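Local coordinates for periplasmic binding protein/LacI transcriptional regulator (Brachyspira murdochii, PDB 4KQC) that probably binds a carbohydrate in the periplasm and delivers it to an ABC transporter, at residues V10-Q15 and F92-L97; H16-T21 and Q271-I276; K49-L54 and G73-Q78; T111-A116 and S151-G156. One frame throughout, in Å; residues are numbered along the deposited sequence. Where two conformers were deposited one is given.

Contact 1: residues V10-Q15 and F92-L97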
loop_
_atom_site.group_PDB
_atom_site.type_symbol
_atom_site.label_atom_id
_atom_site.label_comp_id
_atom_site.label_asym_id
_atom_site.label_seq_id
_atom_site.Cartn_x
_atom_site.Cartn_y
_atom_site.Cartn_z
ATOM N N VAL A 10 3.404 -3.702 17.788
ATOM C CA VAL A 10 4.590 -4.082 17.042
ATOM C C VAL A 10 4.379 -3.669 15.606
ATOM O O VAL A 10 3.511 -4.206 14.930
ATOM C CB VAL A 10 4.866 -5.580 17.217
ATOM C CG1 VAL A 10 6.059 -5.976 16.371
ATOM C CG2 VAL A 10 5.046 -5.922 18.693
ATOM N N SER A 11 5.142 -2.666 15.178
ATOM C CA SER A 11 4.939 -1.970 13.947
ATOM C C SER A 11 5.974 -2.418 12.914
ATOM O O SER A 11 6.898 -3.223 13.259
ATOM C CB SER A 11 5.169 -0.455 14.189
ATOM O OG SER A 11 6.564 -0.205 14.393
ATOM N N LYS A 12 5.951 -1.853 11.727
ATOM C CA LYS A 12 7.042 -2.146 10.737
ATOM C C LYS A 12 8.282 -1.261 10.876
ATOM O O LYS A 12 9.223 -1.348 10.076
ATOM C CB LYS A 12 6.499 -2.056 9.321
ATOM C CG LYS A 12 5.340 -3.010 9.000
ATOM C CD LYS A 12 5.081 -3.093 7.514
ATOM C CE LYS A 12 3.788 -3.844 7.224
ATOM N NZ LYS A 12 3.640 -4.057 5.773
ATOM N N GLY A 13 8.359 -0.476 11.949
ATOM C CA GLY A 13 9.439 0.474 12.117
ATOM C C GLY A 13 9.339 1.704 11.264
ATOM O O GLY A 13 8.324 1.927 10.603
ATOM N N PHE A 14 10.381 2.529 11.317
ATOM C CA PHE A 14 10.354 3.859 10.735
ATOM C C PHE A 14 11.164 4.002 9.463
ATOM O O PHE A 14 11.447 5.132 9.073
ATOM C CB PHE A 14 10.774 4.914 11.751
ATOM C CG PHE A 14 9.933 4.945 12.974
ATOM C CD1 PHE A 14 8.591 5.218 12.875
ATOM C CD2 PHE A 14 10.460 4.772 14.245
ATOM C CE1 PHE A 14 7.768 5.282 13.971
ATOM C CE2 PHE A 14 9.618 4.822 15.365
ATOM C CZ PHE A 14 8.247 5.053 15.204
ATOM N N GLN A 15 11.509 2.905 8.776
ATOM C CA GLN A 15 12.066 3.040 7.438
ATOM C C GLN A 15 11.293 4.065 6.606
ATOM O O GLN A 15 11.887 4.911 5.906
ATOM C CB GLN A 15 12.081 1.713 6.722
ATOM C CG GLN A 15 12.832 1.780 5.406
ATOM C CD GLN A 15 12.820 0.485 4.649
ATOM O OE1 GLN A 15 12.502 -0.576 5.164
ATOM N NE2 GLN A 15 13.129 0.573 3.374
ATOM N N PHE A 92 -2.967 -4.779 12.150
ATOM C CA PHE A 92 -3.132 -3.478 11.577
ATOM C C PHE A 92 -2.257 -3.254 10.378
ATOM O O PHE A 92 -1.268 -3.933 10.197
ATOM C CB PHE A 92 -3.074 -2.365 12.630
ATOM C CG PHE A 92 -1.712 -2.047 13.150
ATOM C CD1 PHE A 92 -1.057 -2.957 13.906
ATOM C CD2 PHE A 92 -1.111 -0.824 12.917
ATOM C CE1 PHE A 92 0.173 -2.682 14.440
ATOM C CE2 PHE A 92 0.127 -0.524 13.441
ATOM C CZ PHE A 92 0.793 -1.473 14.211
ATOM N N ASP A 93 -2.634 -2.295 9.523
ATOM C CA ASP A 93 -1.942 -2.170 8.216
ATOM C C ASP A 93 -2.028 -3.562 7.501
ATOM O O ASP A 93 -3.089 -4.204 7.559
ATOM C CB ASP A 93 -0.494 -1.663 8.424
ATOM C CG ASP A 93 0.153 -1.219 7.157
ATOM O OD1 ASP A 93 -0.255 -0.128 6.651
ATOM O OD2 ASP A 93 1.003 -1.947 6.645
ATOM N N SER A 94 -0.943 -4.103 6.940
ATOM C CA SER A 94 -1.059 -5.401 6.311
ATOM C C SER A 94 -1.309 -6.529 7.317
ATOM O O SER A 94 -1.629 -7.685 6.890
ATOM C CB SER A 94 0.170 -5.678 5.447
ATOM O OG SER A 94 1.319 -5.436 6.195
ATOM N N GLY A 95 -1.118 -6.257 8.623
ATOM C CA GLY A 95 -1.527 -7.197 9.659
ATOM C C GLY A 95 -0.748 -8.491 9.610
ATOM O O GLY A 95 0.463 -8.477 9.452
ATOM N N ILE A 96 -1.446 -9.601 9.798
ATOM C CA ILE A 96 -0.840 -10.929 9.886
ATOM C C ILE A 96 -1.257 -11.652 8.600
ATOM O O ILE A 96 -2.446 -11.603 8.218
ATOM C CB ILE A 96 -1.411 -11.719 11.068
ATOM C CG1 ILE A 96 -0.969 -11.175 12.406
ATOM C CG2 ILE A 96 -0.965 -13.178 11.021
ATOM C CD1 ILE A 96 -1.765 -10.049 12.943
ATOM N N LEU A 97 -0.339 -12.303 7.928
ATOM C CA LEU A 97 -0.740 -13.024 6.695
ATOM C C LEU A 97 -1.761 -14.061 7.057
ATOM O O LEU A 97 -1.621 -14.749 8.051
ATOM C CB LEU A 97 0.425 -13.764 6.044
ATOM C CG LEU A 97 1.455 -13.007 5.253
ATOM C CD1 LEU A 97 2.533 -14.016 4.779
ATOM C CD2 LEU A 97 0.870 -12.245 4.087
HETATM O O HOH W 1 3.303 -1.375 4.890
#
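Just past the carboxyl ends of the parallel strands 6-10 and 89-92, in the loops that follow them, Lys12 meets Asp93 and Ser94. Lys12 reaches across to the turn after strand 89-92 with a chain that is extended beyond CG, which carries the ammonium group the full length of the side chain. Its NZ donates to Ser94 OG at 2.7 Å and forms a long salt bridge of 3.5 Å to Asp93 OD2, the two side chains crossing at about a right angle. A water bridges the same two charged groups, accepting from Lys12 NZ at 2.8 Å and donating to Asp93 OD2 at 2.9 Å. The turn that receives the lysine is held by its own bonds: residues 92-95 make a type II' turn closed by Gly95 N to Phe92 O, and Ser94 N gives Asp93 OD2 a weak bond. An alanine in place of Lys12 would probably leave Asp93 OD2 without its positive mate and Ser94 OG without this donor. Deeper in, the Phe92 ring brings CE1 within 3.7 Å of Val10 O. On the other strand end, Ser11 OG accepts from Gly13 N at 3.0 Å in an ST turn, which bends the chain just after the sheet. Strand 66-68 runs between the two strands and bonds to both through its backbone. Val10 is also packed on Val40 of strand 36-40, while Trp19 of helix 18-33 lies against Lys12 and Asp93.

Contact 2: residues H16-T21 and Q271-I276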
loop_
_atom_site.group_PDB
_atom_site.type_symbol
_atom_site.label_atom_id
_atom_site.label_comp_id
_atom_site.label_asym_id
_atom_site.label_seq_id
_atom_site.Cartn_x
_atom_site.Cartn_y
_atom_site.Cartn_z
ATOM N N HIS A 16 9.965 3.982 6.659
ATOM C CA HIS A 16 9.070 4.851 5.899
ATOM C C HIS A 16 8.344 5.734 6.895
ATOM O O HIS A 16 7.821 5.207 7.878
ATOM C CB HIS A 16 8.083 4.044 5.082
ATOM C CG HIS A 16 8.758 3.054 4.167
ATOM N ND1 HIS A 16 9.562 3.449 3.114
ATOM C CD2 HIS A 16 8.817 1.704 4.203
ATOM C CE1 HIS A 16 10.050 2.381 2.510
ATOM N NE2 HIS A 16 9.620 1.307 3.155
ATOM N N LYS A 17 8.345 7.045 6.668
ATOM C CA LYS A 17 7.781 8.010 7.645
ATOM C C LYS A 17 6.255 7.958 7.825
ATOM O O LYS A 17 5.730 8.559 8.747
ATOM C CB LYS A 17 8.153 9.438 7.281
ATOM C CG LYS A 17 9.633 9.806 7.420
ATOM C CD LYS A 17 9.786 11.273 6.968
ATOM C CE LYS A 17 11.195 11.651 6.523
ATOM N NZ LYS A 17 11.945 12.236 7.665
ATOM N N PHE A 18 5.578 7.277 6.900
ATOM C CA PHE A 18 4.191 6.828 7.134
ATOM C C PHE A 18 4.029 6.402 8.584
ATOM O O PHE A 18 3.046 6.703 9.208
ATOM C CB PHE A 18 3.990 5.658 6.189
ATOM C CG PHE A 18 2.640 4.956 6.249
ATOM C CD1 PHE A 18 2.411 3.890 7.097
ATOM C CD2 PHE A 18 1.607 5.320 5.360
ATOM C CE1 PHE A 18 1.242 3.152 7.031
ATOM C CE2 PHE A 18 0.408 4.585 5.331
ATOM C CZ PHE A 18 0.217 3.538 6.183
ATOM N N TRP A 19 4.996 5.637 9.099
ATOM C CA TRP A 19 4.880 5.024 10.405
ATOM C C TRP A 19 4.999 6.010 11.576
ATOM O O TRP A 19 4.491 5.722 12.676
ATOM C CB TRP A 19 5.854 3.811 10.538
ATOM C CG TRP A 19 5.357 2.702 9.714
ATOM C CD1 TRP A 19 5.644 2.446 8.430
ATOM C CD2 TRP A 19 4.362 1.757 10.094
ATOM N NE1 TRP A 19 4.922 1.377 7.977
ATOM C CE2 TRP A 19 4.115 0.941 8.982
ATOM C CE3 TRP A 19 3.701 1.492 11.285
ATOM C CZ2 TRP A 19 3.197 -0.104 9.006
ATOM C CZ3 TRP A 19 2.785 0.415 11.275
ATOM C CH2 TRP A 19 2.569 -0.344 10.145
ATOM N N VAL A 20 5.577 7.194 11.347
ATOM C CA VAL A 20 5.549 8.250 12.342
ATOM C C VAL A 20 4.090 8.712 12.559
ATOM O O VAL A 20 3.590 8.896 13.684
ATOM C CB VAL A 20 6.436 9.398 11.879
ATOM C CG1 VAL A 20 6.349 10.592 12.803
ATOM C CG2 VAL A 20 7.872 8.907 11.819
ATOM N N THR A 21 3.380 8.820 11.441
ATOM C CA THR A 21 1.993 9.207 11.537
ATOM C C THR A 21 1.073 8.112 12.171
ATOM O O THR A 21 0.155 8.421 12.952
ATOM C CB THR A 21 1.458 9.619 10.175
ATOM O OG1 THR A 21 2.321 10.670 9.650
ATOM C CG2 THR A 21 0.049 10.084 10.310
ATOM N N GLN A 271 -3.204 6.099 1.696
ATOM C CA GLN A 271 -3.872 5.566 2.866
ATOM C C GLN A 271 -4.066 6.640 3.937
ATOM O O GLN A 271 -3.759 7.780 3.720
ATOM C CB GLN A 271 -3.076 4.394 3.439
ATOM C CG GLN A 271 -2.635 3.283 2.467
ATOM C CD GLN A 271 -1.857 2.204 3.185
ATOM O OE1 GLN A 271 -2.436 1.489 4.040
ATOM N NE2 GLN A 271 -0.595 2.075 2.915
ATOM N N ASP A 272 -4.610 6.258 5.099
ATOM C CA ASP A 272 -4.851 7.210 6.233
ATOM C C ASP A 272 -4.095 6.648 7.451
ATOM O O ASP A 272 -4.690 5.949 8.300
ATOM C CB ASP A 272 -6.336 7.318 6.513
ATOM C CG ASP A 272 -6.682 8.366 7.580
ATOM O OD1 ASP A 272 -5.824 8.924 8.309
ATOM O OD2 ASP A 272 -7.900 8.730 7.716
ATOM N N PRO A 273 -2.767 6.864 7.480
ATOM C CA PRO A 273 -1.942 6.243 8.535
ATOM C C PRO A 273 -2.360 6.610 9.952
ATOM O O PRO A 273 -2.390 5.731 10.840
ATOM C CB PRO A 273 -0.532 6.730 8.209
ATOM C CG PRO A 273 -0.706 7.930 7.315
ATOM C CD PRO A 273 -1.932 7.614 6.514
ATOM N N TYR A 274 -2.766 7.857 10.198
ATOM C CA TYR A 274 -3.211 8.189 11.525
ATOM C C TYR A 274 -4.380 7.331 12.000
ATOM O O TYR A 274 -4.414 6.834 13.128
ATOM C CB TYR A 274 -3.585 9.649 11.595
ATOM C CG TYR A 274 -3.921 10.123 12.965
ATOM C CD1 TYR A 274 -5.215 9.958 13.477
ATOM C CD2 TYR A 274 -2.994 10.848 13.711
ATOM C CE1 TYR A 274 -5.538 10.476 14.747
ATOM C CE2 TYR A 274 -3.316 11.379 14.955
ATOM C CZ TYR A 274 -4.597 11.178 15.462
ATOM O OH TYR A 274 -5.002 11.663 16.723
ATOM N N SER A 275 -5.366 7.173 11.137
ATOM C CA SER A 275 -6.508 6.333 11.431
ATOM C C SER A 275 -6.162 4.882 11.613
ATOM O O SER A 275 -6.744 4.214 12.456
ATOM C CB SER A 275 -7.558 6.457 10.332
ATOM O OG SER A 275 -8.769 5.846 10.758
ATOM N N ILE A 276 -5.212 4.392 10.820
ATOM C CA ILE A 276 -4.728 3.020 10.987
ATOM C C ILE A 276 -4.218 2.856 12.394
ATOM O O ILE A 276 -4.574 1.921 13.086
ATOM C CB ILE A 276 -3.693 2.685 9.945
ATOM C CG1 ILE A 276 -4.358 2.584 8.563
ATOM C CG2 ILE A 276 -2.968 1.421 10.272
ATOM C CD1 ILE A 276 -3.401 2.571 7.391
#
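Phe18 and Pro273 form the centre of a small apolar joint between two helix starts. Pro273 CB sits over the middle of the Phe18 ring, 3.7 Å from its centroid and 12° off the normal, a CH-pi contact. With CG anti to the backbone N (chi1 178°), the ring starts out beside the carbonyl carbon, and one face meets the proline. Gln271 CB lies in plane at the ring edge, and Gln271 NE2 comes within 3.6 Å of Phe18 CE2, while Ile276 CD1 adds a 3.9 Å contact with Phe18 CZ. One turn on, Thr21 CG2 packs on Pro273 CG at 3.8 Å and approaches Tyr274 N at 3.6 Å. An alanine at Phe18 would probably open a gap where the ring now meets Pro273 CB and leave the amide of Gln271 without its aromatic neighbour.

A second shell holds Gln271 at both ends of its amide, OE1 by Thr111 OG1 and NE2 by Asp251 OD1. Separately, Asp272 caps helix 273-288 through a weak bond from Ser275 N. That helix follows strand 267-270 of the mixed sheet, yet it packs on helix 18-33 beside the other, parallel sheet, with Pro273 touching Val22 and Tyr274 reaching Asp24 and Ala28.

Contact 3: residues K49-L54 and G73-Q78. With NO3 (nitrate ion), chain B.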
loop_
_atom_site.group_PDB
_atom_site.type_symbol
_atom_site.label_atom_id
_atom_site.label_comp_id
_atom_site.label_asym_id
_atom_site.label_seq_id
_atom_site.Cartn_x
_atom_site.Cartn_y
_atom_site.Cartn_z
ATOM N N LYS A 49 14.089 -10.903 11.541
ATOM C CA LYS A 49 14.506 -11.553 12.767
ATOM C C LYS A 49 14.341 -10.621 13.965
ATOM O O LYS A 49 13.874 -11.068 15.058
ATOM C CB LYS A 49 15.941 -11.998 12.639
ATOM C CG LYS A 49 16.186 -13.050 11.581
ATOM C CD LYS A 49 17.683 -13.413 11.622
ATOM C CE LYS A 49 18.100 -14.332 10.484
ATOM N NZ LYS A 49 17.280 -15.561 10.474
ATOM N N ILE A 50 14.686 -9.344 13.803
ATOM C CA ILE A 50 14.464 -8.418 14.927
ATOM C C ILE A 50 12.972 -8.211 15.196
ATOM O O ILE A 50 12.565 -8.082 16.323
ATOM C CB ILE A 50 15.178 -7.076 14.752
ATOM C CG1 ILE A 50 15.410 -6.420 16.095
ATOM C CG2 ILE A 50 14.365 -6.138 13.908
ATOM C CD1 ILE A 50 16.331 -7.193 16.976
ATOM N N GLN A 51 12.135 -8.203 14.159
ATOM C CA GLN A 51 10.709 -8.072 14.431
ATOM C C GLN A 51 10.174 -9.287 15.141
ATOM O O GLN A 51 9.343 -9.172 16.063
ATOM C CB GLN A 51 9.869 -7.700 13.190
ATOM C CG GLN A 51 8.523 -7.111 13.584
ATOM C CD GLN A 51 7.521 -7.042 12.490
ATOM O OE1 GLN A 51 7.326 -7.988 11.714
ATOM N NE2 GLN A 51 6.808 -5.935 12.451
ATOM N N GLN A 52 10.643 -10.474 14.777
ATOM C CA GLN A 52 10.285 -11.674 15.531
ATOM C C GLN A 52 10.673 -11.535 16.993
ATOM O O GLN A 52 9.910 -11.839 17.908
ATOM C CB GLN A 52 10.991 -12.903 14.939
ATOM C CG GLN A 52 10.483 -13.387 13.579
ATOM C CD GLN A 52 11.357 -14.489 12.987
ATOM O OE1 GLN A 52 12.569 -14.461 13.171
ATOM N NE2 GLN A 52 10.758 -15.486 12.357
ATOM N N ASP A 53 11.932 -11.086 17.218
ATOM C CA ASP A 53 12.430 -10.918 18.589
ATOM C C ASP A 53 11.677 -9.916 19.397
ATOM O O ASP A 53 11.412 -10.131 20.602
ATOM C CB ASP A 53 13.888 -10.434 18.571
ATOM C CG ASP A 53 14.916 -11.469 17.987
ATOM O OD1 ASP A 53 14.651 -12.695 18.033
ATOM O OD2 ASP A 53 16.036 -11.043 17.589
ATOM N N LEU A 54 11.339 -8.778 18.757
ATOM C CA LEU A 54 10.576 -7.734 19.439
ATOM C C LEU A 54 9.172 -8.251 19.810
ATOM O O LEU A 54 8.704 -7.978 20.908
ATOM C CB LEU A 54 10.492 -6.471 18.573
ATOM C CG LEU A 54 11.823 -5.672 18.414
ATOM C CD1 LEU A 54 11.660 -4.620 17.323
ATOM C CD2 LEU A 54 12.183 -5.058 19.742
ATOM N N GLY A 73 8.030 -12.371 6.532
ATOM C CA GLY A 73 8.675 -13.362 7.391
ATOM C C GLY A 73 7.652 -14.265 8.010
ATOM O O GLY A 73 6.448 -14.085 7.760
ATOM N N ASP A 74 8.121 -15.186 8.812
ATOM C CA ASP A 74 7.288 -16.214 9.392
ATOM C C ASP A 74 7.139 -15.970 10.889
ATOM O O ASP A 74 8.059 -16.213 11.702
ATOM C CB ASP A 74 7.932 -17.549 9.146
ATOM C CG ASP A 74 7.081 -18.773 9.626
ATOM O OD1 ASP A 74 6.281 -18.650 10.588
ATOM O OD2 ASP A 74 7.289 -19.893 9.026
ATOM N N PHE A 75 5.953 -15.567 11.287
ATOM C CA PHE A 75 5.638 -15.307 12.674
ATOM C C PHE A 75 4.695 -16.350 13.334
ATOM O O PHE A 75 4.064 -16.074 14.344
ATOM C CB PHE A 75 5.031 -13.887 12.800
ATOM C CG PHE A 75 5.933 -12.829 12.286
ATOM C CD1 PHE A 75 5.930 -12.458 10.940
ATOM C CD2 PHE A 75 6.973 -12.311 13.093
ATOM C CE1 PHE A 75 6.837 -11.580 10.426
ATOM C CE2 PHE A 75 7.868 -11.402 12.568
ATOM C CZ PHE A 75 7.827 -11.044 11.231
ATOM N N THR A 76 4.603 -17.516 12.769
ATOM C CA THR A 76 3.693 -18.511 13.238
ATOM C C THR A 76 3.978 -19.002 14.660
ATOM O O THR A 76 3.040 -19.273 15.391
ATOM C CB THR A 76 3.611 -19.738 12.275
ATOM O OG1 THR A 76 4.907 -20.312 12.066
ATOM C CG2 THR A 76 3.105 -19.369 10.933
ATOM N N GLU A 77 5.246 -19.107 15.043
ATOM C CA GLU A 77 5.583 -19.514 16.394
ATOM C C GLU A 77 5.086 -18.491 17.390
ATOM O O GLU A 77 4.532 -18.848 18.428
ATOM C CB GLU A 77 7.101 -19.767 16.563
ATOM C CG GLU A 77 7.605 -20.916 15.689
ATOM C CD GLU A 77 8.994 -21.415 16.057
ATOM O OE1 GLU A 77 9.611 -20.845 16.978
ATOM O OE2 GLU A 77 9.493 -22.410 15.440
ATOM N N GLN A 78 5.291 -17.223 17.085
ATOM C CA GLN A 78 4.869 -16.121 17.972
ATOM C C GLN A 78 3.327 -16.083 18.082
ATOM O O GLN A 78 2.765 -15.991 19.183
ATOM C CB GLN A 78 5.383 -14.801 17.392
ATOM C CG GLN A 78 6.870 -14.622 17.589
ATOM C CD GLN A 78 7.744 -15.368 16.570
ATOM O OE1 GLN A 78 7.293 -15.807 15.503
ATOM N NE2 GLN A 78 8.980 -15.592 16.954
HETATM N N NO3 B . 17.101 -9.286 10.644
HETATM O O1 NO3 B . 16.546 -8.740 11.609
HETATM O O2 NO3 B . 16.472 -10.278 9.853
HETATM O O3 NO3 B . 18.396 -8.883 10.321
#
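Gln52 and Phe75 carry most of this helix-to-turn contact, with Gln78 closing one side. The Gln52 chain leaves helix 48-60 with CG anti to the carbonyl carbon and runs extended to its amide, whose NE2 donates to Asp74 O at 2.9 Å. The bond is fairly straight (155°), and the acceptor lies in the amide plane of Gln52. On the way, Gln52 CG presses on Phe75 CE2 at 3.4 Å, the amide and ring planes standing 82° apart. Gln51 meets the same ring, with OE1 3.1 Å from Phe75 CZ; that oxygen accepts from Val71 N, and NE2 of the same amide serves Ser11 O and Ala69 O. Gln78 bends at chi2 (81°), which turns CD aside; its NE2 lies 3.9 Å from Gln52 CB, but its polar partner is Asp56 OD2. Phe75 itself stacks edge-to-face on Phe68.

The carbonyl that Gln52 bonds to belongs to a turn held by two bonds to one oxygen: Asp74 OD1 accepts from Thr76 N at 3.0 Å in an Asx turn, and from Thr76 OG1 at 2.6 Å through its syn lone pair. Near the start of helix 48-60, Lys49 N and Ile50 N bind a nitrate, probably from the crystallisation liquor. The chemistry implies two different uses of amides: Gln52 ties the helix to a loop carbonyl, whereas Gln51 bonds to main-chain groups of three other residues beside an aromatic ring, and the nitrate is consistent with the positive character of a helix amino end.

Contact 4: residues T111-A116 and S151-G156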
loop_
_atom_site.group_PDB
_atom_site.type_symbol
_atom_site.label_atom_id
_atom_site.label_comp_id
_atom_site.label_asym_id
_atom_site.label_seq_id
_atom_site.Cartn_x
_atom_site.Cartn_y
_atom_site.Cartn_z
ATOM N N THR A 111 -6.242 -0.355 5.363
ATOM C CA THR A 111 -6.746 0.050 4.077
ATOM C C THR A 111 -7.319 -1.212 3.415
ATOM O O THR A 111 -6.733 -2.301 3.516
ATOM C CB THR A 111 -5.573 0.576 3.281
ATOM O OG1 THR A 111 -4.985 1.685 4.005
ATOM C CG2 THR A 111 -6.039 0.958 1.841
ATOM N N ASP A 112 -8.396 -1.099 2.672
ATOM C CA ASP A 112 -8.801 -2.174 1.755
ATOM C C ASP A 112 -8.003 -2.031 0.414
ATOM O O ASP A 112 -8.269 -1.147 -0.417
ATOM C CB ASP A 112 -10.311 -2.071 1.556
ATOM C CG ASP A 112 -10.884 -3.080 0.576
ATOM O OD1 ASP A 112 -10.179 -3.599 -0.277
ATOM O OD2 ASP A 112 -12.128 -3.246 0.610
ATOM N N ASN A 113 -6.955 -2.816 0.280
ATOM C CA ASN A 113 -6.080 -2.754 -0.888
ATOM C C ASN A 113 -6.797 -2.837 -2.225
ATOM O O ASN A 113 -6.493 -2.075 -3.131
ATOM C CB ASN A 113 -5.014 -3.829 -0.813
ATOM C CG ASN A 113 -3.918 -3.465 0.145
ATOM O OD1 ASN A 113 -3.446 -2.299 0.190
ATOM N ND2 ASN A 113 -3.475 -4.437 0.896
ATOM N N ARG A 114 -7.728 -3.778 -2.338
ATOM C CA ARG A 114 -8.413 -3.982 -3.591
ATOM C C ARG A 114 -9.260 -2.753 -3.988
ATOM O O ARG A 114 -9.207 -2.284 -5.136
ATOM C CB ARG A 114 -9.284 -5.239 -3.582
ATOM C CG ARG A 114 -8.433 -6.496 -3.631
ATOM C CD ARG A 114 -9.252 -7.725 -3.260
ATOM N NE ARG A 114 -8.458 -8.945 -3.478
ATOM C CZ ARG A 114 -7.486 -9.379 -2.652
ATOM N NH1 ARG A 114 -7.202 -8.773 -1.493
ATOM N NH2 ARG A 114 -6.819 -10.466 -2.992
ATOM N N ALA A 115 -9.932 -2.171 -2.987
ATOM C CA ALA A 115 -10.716 -0.965 -3.199
ATOM C C ALA A 115 -9.890 0.233 -3.531
ATOM O O ALA A 115 -10.281 1.006 -4.382
ATOM C CB ALA A 115 -11.510 -0.678 -1.945
ATOM N N ALA A 116 -8.732 0.378 -2.913
ATOM C CA ALA A 116 -7.867 1.506 -3.190
ATOM C C ALA A 116 -7.341 1.399 -4.624
ATOM O O ALA A 116 -7.263 2.379 -5.377
ATOM C CB ALA A 116 -6.754 1.525 -2.215
ATOM N N SER A 151 2.927 -11.383 -2.020
ATOM C CA SER A 151 2.360 -11.405 -0.681
ATOM C C SER A 151 0.864 -11.022 -0.853
ATOM O O SER A 151 0.428 -10.523 -1.915
ATOM C CB SER A 151 3.106 -10.385 0.199
ATOM O OG SER A 151 2.675 -9.011 -0.085
ATOM N N ASP A 152 0.111 -11.143 0.219
ATOM C CA ASP A 152 -1.271 -10.684 0.318
ATOM C C ASP A 152 -1.450 -9.238 -0.157
ATOM O O ASP A 152 -2.381 -8.928 -0.888
ATOM C CB ASP A 152 -1.661 -10.832 1.797
ATOM C CG ASP A 152 -3.061 -10.501 2.071
ATOM O OD1 ASP A 152 -3.928 -11.052 1.377
ATOM O OD2 ASP A 152 -3.276 -9.736 3.054
ATOM N N THR A 153 -0.558 -8.363 0.277
ATOM C CA THR A 153 -0.580 -6.943 -0.109
ATOM C C THR A 153 -0.347 -6.730 -1.610
ATOM O O THR A 153 -1.119 -6.055 -2.290
ATOM C CB THR A 153 0.490 -6.167 0.662
ATOM O OG1 THR A 153 0.262 -6.338 2.077
ATOM C CG2 THR A 153 0.518 -4.721 0.270
ATOM N N GLY A 154 0.644 -7.371 -2.155
ATOM C CA GLY A 154 0.947 -7.202 -3.592
ATOM C C GLY A 154 -0.178 -7.785 -4.419
ATOM O O GLY A 154 -0.586 -7.206 -5.427
ATOM N N ILE A 155 -0.661 -8.973 -4.032
ATOM C CA ILE A 155 -1.749 -9.626 -4.799
ATOM C C ILE A 155 -3.002 -8.728 -4.796
ATOM O O ILE A 155 -3.611 -8.494 -5.816
ATOM C CB ILE A 155 -2.025 -11.025 -4.271
ATOM C CG1 ILE A 155 -0.775 -11.935 -4.523
ATOM C CG2 ILE A 155 -3.276 -11.615 -4.865
ATOM C CD1 ILE A 155 -0.850 -13.213 -3.728
ATOM N N GLY A 156 -3.386 -8.240 -3.630
ATOM C CA GLY A 156 -4.537 -7.418 -3.556
ATOM C C GLY A 156 -4.415 -6.069 -4.222
ATOM O O GLY A 156 -5.368 -5.624 -4.886
HETATM O O HOH W 2 -4.595 -7.191 0.153
HETATM O O HOH W 3 -4.792 -10.877 -1.450
HETATM O O HOH W 4 -6.140 -8.633 1.730
#
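Arg114 lays its guanidinium over the backbone of Gly156, whose CA lies 3.5 Å from the guanidinium plane, to one side of the centre of the group. Lower down the same side chain, Arg114 CG touches Gly156 O at 3.4 Å. The chain is extended from CG to NE, and the bend at chi4 (77°) turns CZ out of the line of the chain. The absence of a side chain on Gly156 is what permits the overlap: a CB built there would come within 2.8 Å of Arg114 NH1, a clash, and would also crowd Asn113.

Waters carry much of the polar part of the interface. One water accepts from Arg114 NH2 at 2.6 Å and donates to Asp152 OD1 at 3.0 Å, linking two opposite charges too far apart to touch; this bridge applies to one of two conformers of Asp152. Another accepts from Asn113 ND2 at 3.1 Å and donates to Asp152 O at 3.0 Å. Asn113 ND2 also packs on Thr153 CG2 at 4.1 Å. Outside the two segments, Arg114 NH2 has a salt bridge with Glu159 OE1, and Asn113 OD1 accepts from Arg157 NE, so both side chains are held by helix 152-171 beyond Gly156.

Asp112 is the N-cap of helix 113-133, its OD1 accepting from Ala115 N, and Ser151 takes the same position before helix 152-171. Strand 105-110 belongs to the parallel sheet, whereas the helix after it packs on strand 246-250 of the mixed sheet, a crossover from lobe to lobe as in type I periplasmic binding proteins.

In the fold
The four contacts trace the first lobe and its joint with the second. Contact 1 touches the other three: Phe92 CE2 packs on Trp19 CZ3 of contact 2 at 3.6 Å, Ser11 O lies 2.8 Å from Gln51 NE2 of contact 3, and Ser94 CB meets Thr153 OG1 of contact 4 at 3.4 Å. Contacts 2 and 4, with centres 16 Å apart, are tied by Gln271 OE1 and Thr111 OG1 at 2.6 Å, a link between two inter-lobe crossovers. Contact 3 reaches the others through contact 1, its centre about 22 Å from those of contacts 2 and 4. In relatives, sugar binds in the cleft between lobes, so contacts 1, 2 and 4 probably border that region.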